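Local coordinates for protein putative prolyl-tRNA synthetase (Leishmania major, PDB 5XIL) that probably charges tRNA(Pro) with L-proline at the expense of ATP, the deposited chain being the catalytic, anticodon-binding and C-terminal zinc-binding part of a longer protein, at residues 162-167 and 257-262; 178-183 and 194-199. One frame throughout, in Å; residues are numbered along the deposited sequence.

Interaction 1: residues 162-167 and 257-262; sequences HCAWAK and PWQNSW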
loop_
_atom_site.group_PDB
_atom_site.type_symbol
_atom_site.label_atom_id
_atom_site.label_comp_id
_atom_site.label_asym_id
_atom_site.label_seq_id
_atom_site.Cartn_x
_atom_site.Cartn_y
_atom_site.Cartn_z
ATOM N N HIS A 162 -12.121 0.400 11.777
ATOM C CA HIS A 162 -13.015 0.778 12.923
ATOM C C HIS A 162 -14.095 1.668 12.360
ATOM O O HIS A 162 -13.812 2.749 11.766
ATOM C CB HIS A 162 -12.285 1.493 14.050
ATOM C CG HIS A 162 -11.128 0.745 14.624
ATOM N ND1 HIS A 162 -11.175 0.152 15.870
ATOM C CD2 HIS A 162 -9.888 0.496 14.138
ATOM C CE1 HIS A 162 -10.006 -0.432 16.129
ATOM N NE2 HIS A 162 -9.223 -0.263 15.077
ATOM N N CYS A 163 -15.337 1.238 12.501
ATOM C CA CYS A 163 -16.465 1.986 11.984
ATOM C C CYS A 163 -17.508 2.250 13.087
ATOM O O CYS A 163 -17.650 1.498 14.032
ATOM C CB CYS A 163 -17.100 1.212 10.811
ATOM S SG CYS A 163 -15.852 0.908 9.457
ATOM N N ALA A 164 -18.280 3.322 12.880
ATOM C CA ALA A 164 -19.357 3.739 13.775
ATOM C C ALA A 164 -20.493 4.174 12.886
ATOM O O ALA A 164 -20.293 5.017 11.981
ATOM C CB ALA A 164 -18.894 4.920 14.603
ATOM N N TRP A 165 -21.666 3.627 13.130
ATOM C CA TRP A 165 -22.840 3.866 12.323
ATOM C C TRP A 165 -23.986 4.400 13.237
ATOM O O TRP A 165 -24.022 4.084 14.395
ATOM C CB TRP A 165 -23.336 2.565 11.705
ATOM C CG TRP A 165 -22.401 1.921 10.750
ATOM C CD1 TRP A 165 -21.335 1.112 11.038
ATOM C CD2 TRP A 165 -22.449 2.051 9.329
ATOM N NE1 TRP A 165 -20.719 0.732 9.844
ATOM C CE2 TRP A 165 -21.386 1.287 8.794
ATOM C CE3 TRP A 165 -23.316 2.711 8.453
ATOM C CZ2 TRP A 165 -21.178 1.156 7.395
ATOM C CZ3 TRP A 165 -23.070 2.640 7.079
ATOM C CH2 TRP A 165 -21.999 1.875 6.570
ATOM N N ALA A 166 -24.959 5.056 12.635
ATOM C CA ALA A 166 -26.204 5.482 13.312
ATOM C C ALA A 166 -27.121 4.336 13.753
ATOM O O ALA A 166 -27.634 4.388 14.875
ATOM C CB ALA A 166 -26.973 6.509 12.431
ATOM N N LYS A 167 -27.293 3.316 12.902
ATOM C CA LYS A 167 -28.180 2.181 13.170
ATOM C C LYS A 167 -27.452 0.850 13.336
ATOM O O LYS A 167 -26.475 0.577 12.676
ATOM C CB LYS A 167 -29.230 1.966 12.061
ATOM C CG LYS A 167 -30.144 3.151 11.764
ATOM C CD LYS A 167 -31.521 2.710 11.245
ATOM C CE LYS A 167 -31.473 1.717 10.095
ATOM N NZ LYS A 167 -30.987 2.338 8.831
ATOM N N PRO A 257 -23.634 5.588 18.803
ATOM C CA PRO A 257 -23.439 4.865 17.550
ATOM C C PRO A 257 -23.130 3.396 17.798
ATOM O O PRO A 257 -22.609 3.067 18.864
ATOM C CB PRO A 257 -22.186 5.477 16.963
ATOM C CG PRO A 257 -22.035 6.777 17.610
ATOM C CD PRO A 257 -22.679 6.664 18.971
ATOM N N TRP A 258 -23.380 2.587 16.758
ATOM C CA TRP A 258 -23.040 1.198 16.692
ATOM C C TRP A 258 -21.687 1.040 15.994
ATOM O O TRP A 258 -21.501 1.481 14.851
ATOM C CB TRP A 258 -24.141 0.492 15.962
ATOM C CG TRP A 258 -25.474 0.637 16.679
ATOM C CD1 TRP A 258 -26.345 1.727 16.608
ATOM C CD2 TRP A 258 -26.032 -0.253 17.659
ATOM N NE1 TRP A 258 -27.405 1.520 17.489
ATOM C CE2 TRP A 258 -27.248 0.321 18.119
ATOM C CE3 TRP A 258 -25.671 -1.514 18.129
ATOM C CZ2 TRP A 258 -28.075 -0.321 19.048
ATOM C CZ3 TRP A 258 -26.459 -2.125 19.059
ATOM C CH2 TRP A 258 -27.633 -1.510 19.542
ATOM N N GLN A 259 -20.740 0.421 16.683
ATOM C CA GLN A 259 -19.391 0.313 16.204
ATOM C C GLN A 259 -18.990 -1.138 15.867
ATOM O O GLN A 259 -19.535 -2.124 16.370
ATOM C CB GLN A 259 -18.431 0.887 17.266
ATOM C CG GLN A 259 -18.479 2.389 17.325
ATOM C CD GLN A 259 -17.618 2.950 18.403
ATOM O OE1 GLN A 259 -18.087 3.280 19.507
ATOM N NE2 GLN A 259 -16.340 3.003 18.132
ATOM N N ASN A 260 -18.046 -1.228 14.957
ATOM C CA ASN A 260 -17.394 -2.482 14.647
ATOM C C ASN A 260 -15.909 -2.256 14.462
ATOM O O ASN A 260 -15.423 -1.118 14.365
ATOM C CB ASN A 260 -18.027 -3.146 13.422
ATOM C CG ASN A 260 -17.828 -2.348 12.102
ATOM O OD1 ASN A 260 -16.762 -1.827 11.811
ATOM N ND2 ASN A 260 -18.876 -2.287 11.309
ATOM N N SER A 261 -15.176 -3.360 14.507
ATOM C CA SER A 261 -13.780 -3.355 14.232
ATOM C C SER A 261 -13.397 -4.695 13.617
ATOM O O SER A 261 -14.078 -5.669 13.779
ATOM C CB SER A 261 -12.900 -2.985 15.426
ATOM O OG SER A 261 -12.888 -4.007 16.342
ATOM N N TRP A 262 -12.292 -4.695 12.900
ATOM C CA TRP A 262 -11.967 -5.837 12.083
ATOM C C TRP A 262 -10.535 -5.768 11.699
ATOM O O TRP A 262 -10.054 -4.680 11.462
ATOM C CB TRP A 262 -12.922 -5.894 10.876
ATOM C CG TRP A 262 -13.404 -4.555 10.320
ATOM C CD1 TRP A 262 -14.499 -3.831 10.754
ATOM C CD2 TRP A 262 -12.853 -3.789 9.260
ATOM N NE1 TRP A 262 -14.617 -2.679 10.076
ATOM C CE2 TRP A 262 -13.671 -2.633 9.116
ATOM C CE3 TRP A 262 -11.821 -4.000 8.334
ATOM C CZ2 TRP A 262 -13.461 -1.678 8.128
ATOM C CZ3 TRP A 262 -11.597 -3.038 7.381
ATOM C CH2 TRP A 262 -12.426 -1.891 7.280
#

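Interaction 2: residues 178-183 and 194-199; sequences ILECYA and VVRGRK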
loop_
_atom_site.group_PDB
_atom_site.type_symbol
_atom_site.label_atom_id
_atom_site.label_comp_id
_atom_site.label_asym_id
_atom_site.label_seq_id
_atom_site.Cartn_x
_atom_site.Cartn_y
_atom_site.Cartn_z
ATOM N N ILE A 178 -17.286 -7.290 5.585
ATOM C CA ILE A 178 -15.877 -7.315 5.850
ATOM C C ILE A 178 -15.407 -8.760 6.005
ATOM O O ILE A 178 -14.372 -9.149 5.441
ATOM C CB ILE A 178 -15.511 -6.453 7.094
ATOM C CG1 ILE A 178 -15.696 -4.958 6.815
ATOM C CG2 ILE A 178 -14.081 -6.775 7.576
ATOM C CD1 ILE A 178 -14.713 -4.362 5.825
ATOM N N LEU A 179 -16.185 -9.575 6.716
ATOM C CA LEU A 179 -15.883 -10.980 6.810
ATOM C C LEU A 179 -15.808 -11.661 5.464
ATOM O O LEU A 179 -14.870 -12.431 5.235
ATOM C CB LEU A 179 -16.879 -11.752 7.727
ATOM C CG LEU A 179 -16.379 -13.149 8.107
ATOM C CD1 LEU A 179 -15.267 -13.032 9.103
ATOM C CD2 LEU A 179 -17.511 -13.994 8.657
ATOM N N GLU A 180 -16.727 -11.320 4.548
ATOM C CA GLU A 180 -16.643 -11.824 3.175
ATOM C C GLU A 180 -15.378 -11.417 2.454
ATOM O O GLU A 180 -14.806 -12.230 1.691
ATOM C CB GLU A 180 -17.895 -11.495 2.370
ATOM C CG GLU A 180 -19.110 -12.245 2.823
ATOM C CD GLU A 180 -18.985 -13.798 2.875
ATOM O OE1 GLU A 180 -18.335 -14.424 2.061
ATOM O OE2 GLU A 180 -19.655 -14.359 3.745
ATOM N N CYS A 181 -14.916 -10.180 2.688
ATOM C CA CYS A 181 -13.668 -9.748 2.159
ATOM C C CYS A 181 -12.507 -10.620 2.642
ATOM O O CYS A 181 -11.625 -10.987 1.846
ATOM C CB CYS A 181 -13.342 -8.289 2.530
ATOM S SG CYS A 181 -14.431 -7.075 1.812
ATOM N N TYR A 182 -12.496 -10.927 3.943
ATOM C CA TYR A 182 -11.427 -11.726 4.511
ATOM C C TYR A 182 -11.491 -13.185 3.934
ATOM O O TYR A 182 -10.449 -13.805 3.656
ATOM C CB TYR A 182 -11.561 -11.703 6.049
ATOM C CG TYR A 182 -11.247 -10.374 6.728
ATOM C CD1 TYR A 182 -10.549 -9.353 6.056
ATOM C CD2 TYR A 182 -11.612 -10.139 8.040
ATOM C CE1 TYR A 182 -10.235 -8.188 6.687
ATOM C CE2 TYR A 182 -11.306 -8.993 8.645
ATOM C CZ TYR A 182 -10.613 -8.015 8.018
ATOM O OH TYR A 182 -10.212 -6.878 8.707
ATOM N N ALA A 183 -12.697 -13.745 3.872
ATOM C CA ALA A 183 -12.899 -15.043 3.271
ATOM C C ALA A 183 -12.322 -15.024 1.850
ATOM O O ALA A 183 -11.707 -16.023 1.423
ATOM C CB ALA A 183 -14.368 -15.452 3.228
ATOM N N VAL A 194 -11.897 -21.839 4.073
ATOM C CA VAL A 194 -12.185 -21.314 5.385
ATOM C C VAL A 194 -13.549 -21.803 5.830
ATOM O O VAL A 194 -14.419 -22.123 4.964
ATOM C CB VAL A 194 -12.144 -19.764 5.427
ATOM C CG1 VAL A 194 -10.821 -19.254 5.002
ATOM C CG2 VAL A 194 -13.262 -19.127 4.618
ATOM N N VAL A 195 -13.779 -21.738 7.138
ATOM C CA VAL A 195 -15.138 -21.843 7.719
ATOM C C VAL A 195 -15.615 -20.492 8.249
ATOM O O VAL A 195 -15.063 -19.993 9.209
ATOM C CB VAL A 195 -15.204 -22.934 8.852
ATOM C CG1 VAL A 195 -16.587 -22.970 9.493
ATOM C CG2 VAL A 195 -14.922 -24.286 8.219
ATOM N N ARG A 196 -16.585 -19.870 7.591
ATOM C CA ARG A 196 -17.183 -18.619 8.105
ATOM C C ARG A 196 -18.076 -18.985 9.241
ATOM O O ARG A 196 -18.928 -19.866 9.102
ATOM C CB ARG A 196 -18.033 -17.978 6.998
ATOM C CG ARG A 196 -17.275 -17.542 5.756
ATOM C CD ARG A 196 -18.246 -17.520 4.577
ATOM N NE ARG A 196 -17.695 -16.976 3.334
ATOM C CZ ARG A 196 -16.931 -17.612 2.485
ATOM N NH1 ARG A 196 -16.549 -18.825 2.734
ATOM N NH2 ARG A 196 -16.611 -17.013 1.329
ATOM N N GLY A 197 -17.966 -18.260 10.358
ATOM C CA GLY A 197 -18.870 -18.532 11.495
ATOM C C GLY A 197 -18.787 -17.446 12.558
ATOM O O GLY A 197 -18.178 -16.392 12.353
ATOM N N ARG A 198 -19.475 -17.700 13.667
ATOM C CA ARG A 198 -19.514 -16.787 14.770
ATOM C C ARG A 198 -18.811 -17.406 15.965
ATOM O O ARG A 198 -18.978 -18.600 16.285
ATOM C CB ARG A 198 -20.970 -16.490 15.156
ATOM C CG ARG A 198 -21.110 -15.322 16.098
ATOM C CD ARG A 198 -22.541 -15.100 16.608
ATOM N NE ARG A 198 -23.289 -16.312 16.932
ATOM C CZ ARG A 198 -24.200 -16.898 16.154
ATOM N NH1 ARG A 198 -24.460 -16.430 14.932
ATOM N NH2 ARG A 198 -24.820 -17.999 16.585
ATOM N N LYS A 199 -18.036 -16.606 16.664
ATOM C CA LYS A 199 -17.409 -17.081 17.839
ATOM C C LYS A 199 -18.469 -17.328 18.937
ATOM O O LYS A 199 -19.523 -16.663 18.962
ATOM C CB LYS A 199 -16.346 -16.133 18.360
ATOM C CG LYS A 199 -15.134 -15.950 17.460
ATOM C CD LYS A 199 -14.267 -17.178 17.427
ATOM C CE LYS A 199 -12.864 -16.773 17.005
ATOM N NZ LYS A 199 -12.000 -17.966 16.829
HETATM O O HOH W 1 -16.587 -14.126 0.346
#

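Interaction 1: residues 162-167 and 257-262
Two neighbouring antiparallel strands of the class II aminoacyl-tRNA synthetase catalytic domain pair here, 162-165 against 258-262, their short axes 4.5 Å apart and 163° from parallel in direction. C163 with N260 and W165 with W258 are hydrogen-bonded pairs; A164 with Q259, between them, and H162 with S261, beyond C163/N260, are non-hydrogen-bonded. Three of the four backbone bonds lie in the carbonyl plane, as W165 N to W258 O does at 2.8 Å. The exception is C163 N to N260 O (3.0 Å), whose donor stands 36° above that plane.

One face carries H162, A164, Q259 and S261. There the A164 methyl meets Q259 CG at 3.7 Å, while H162 ND1 and NE2 bond to Y116 and E160 respectively. The other face carries C163, W165, W258 and N260, and on it helix 168-189 packs: W165 NE1 and N260 ND2 both donate to E174, converging on its OE1. N260 CG sits between its backbone N and carbonyl carbon (chi1 66°), which brings N260 OD1 to 3.2 Å from C163 CB. W258 instead swings to the strand end, its CD1 edge 3.4 Å from A166 O. At the other end, the W262 indole presents its edge to sulfur, with C163 SG 3.8 Å from W262 CZ2, and its NE1 makes a weak bond to N260 OD1.

Interaction 2: residues 178-183 and 194-199
Helix 178-183 runs nearly antiparallel to strand 195-198, the short axes 9.9 Å apart at closest approach and 152° apart in direction, as a helix laid against a strand of the class II synthetase catalytic domain. The backbones come nearest at the C-terminal end of the helical segment, where A183 faces V194. Away from the A183/V194 end, the gap is spanned by the E180 and R196 side chains.

R196 supplies the main bridge. Its chain is extended from CG to NE and delivers the guanidinium to E180, whose own chain is bent at chi2 (-55°). The salt bridge is side-on, but both nitrogens converge on a single oxygen: R196 NE lies 2.9 Å and R196 NH2 3.2 Å from E180 OE1. The two flat groups are nearly coplanar, 20° apart, yet the bonds differ. NH2 meets the syn lone pair of OE1, whereas NE approaches from above the carboxylate plane. A water in the guanidinium plane accepts from R196 NH2 and donates to E180 OE1 and to the E180 carbonyl, so it ties the ion pair to the helix backbone. With E187 also pairing to R196 NH1, two carboxylates share this one positive charge, and the rotation of the guanidinium is well fixed.

Carbon atoms flank the ion pair. L179 CD2 comes within 4.3 Å of R196 CB, and A183 CB makes an apolar contact with V194 CG2. That same A183 methyl also lies over one guanidinium face, off-centre toward the rim, with A183 CB 3.3 Å from R196 NH2.

Overall arrangement
From the N terminus, strand 156-165 comes first and leads directly into helix 168-189. The helix is followed by strand 195-198, which interaction 2 folds back against it, closing a short chain segment of 10 residues between 183 and 194, six of them the end of the helix. Strands 210-218 and 223-234 come next, before strand 253-265 returns beside 156-165 in interaction 1. This longer closure, with 89 residues between its segments, contains the whole of interaction 2. The contact centres are 18 Å apart, yet they meet physically: W262 packs on I178 and Y182, with W262 CG 3.6 Å from I178 CG2. Helix 168-189 thus joins strand 195-198 to the 156-165/253-265 pair.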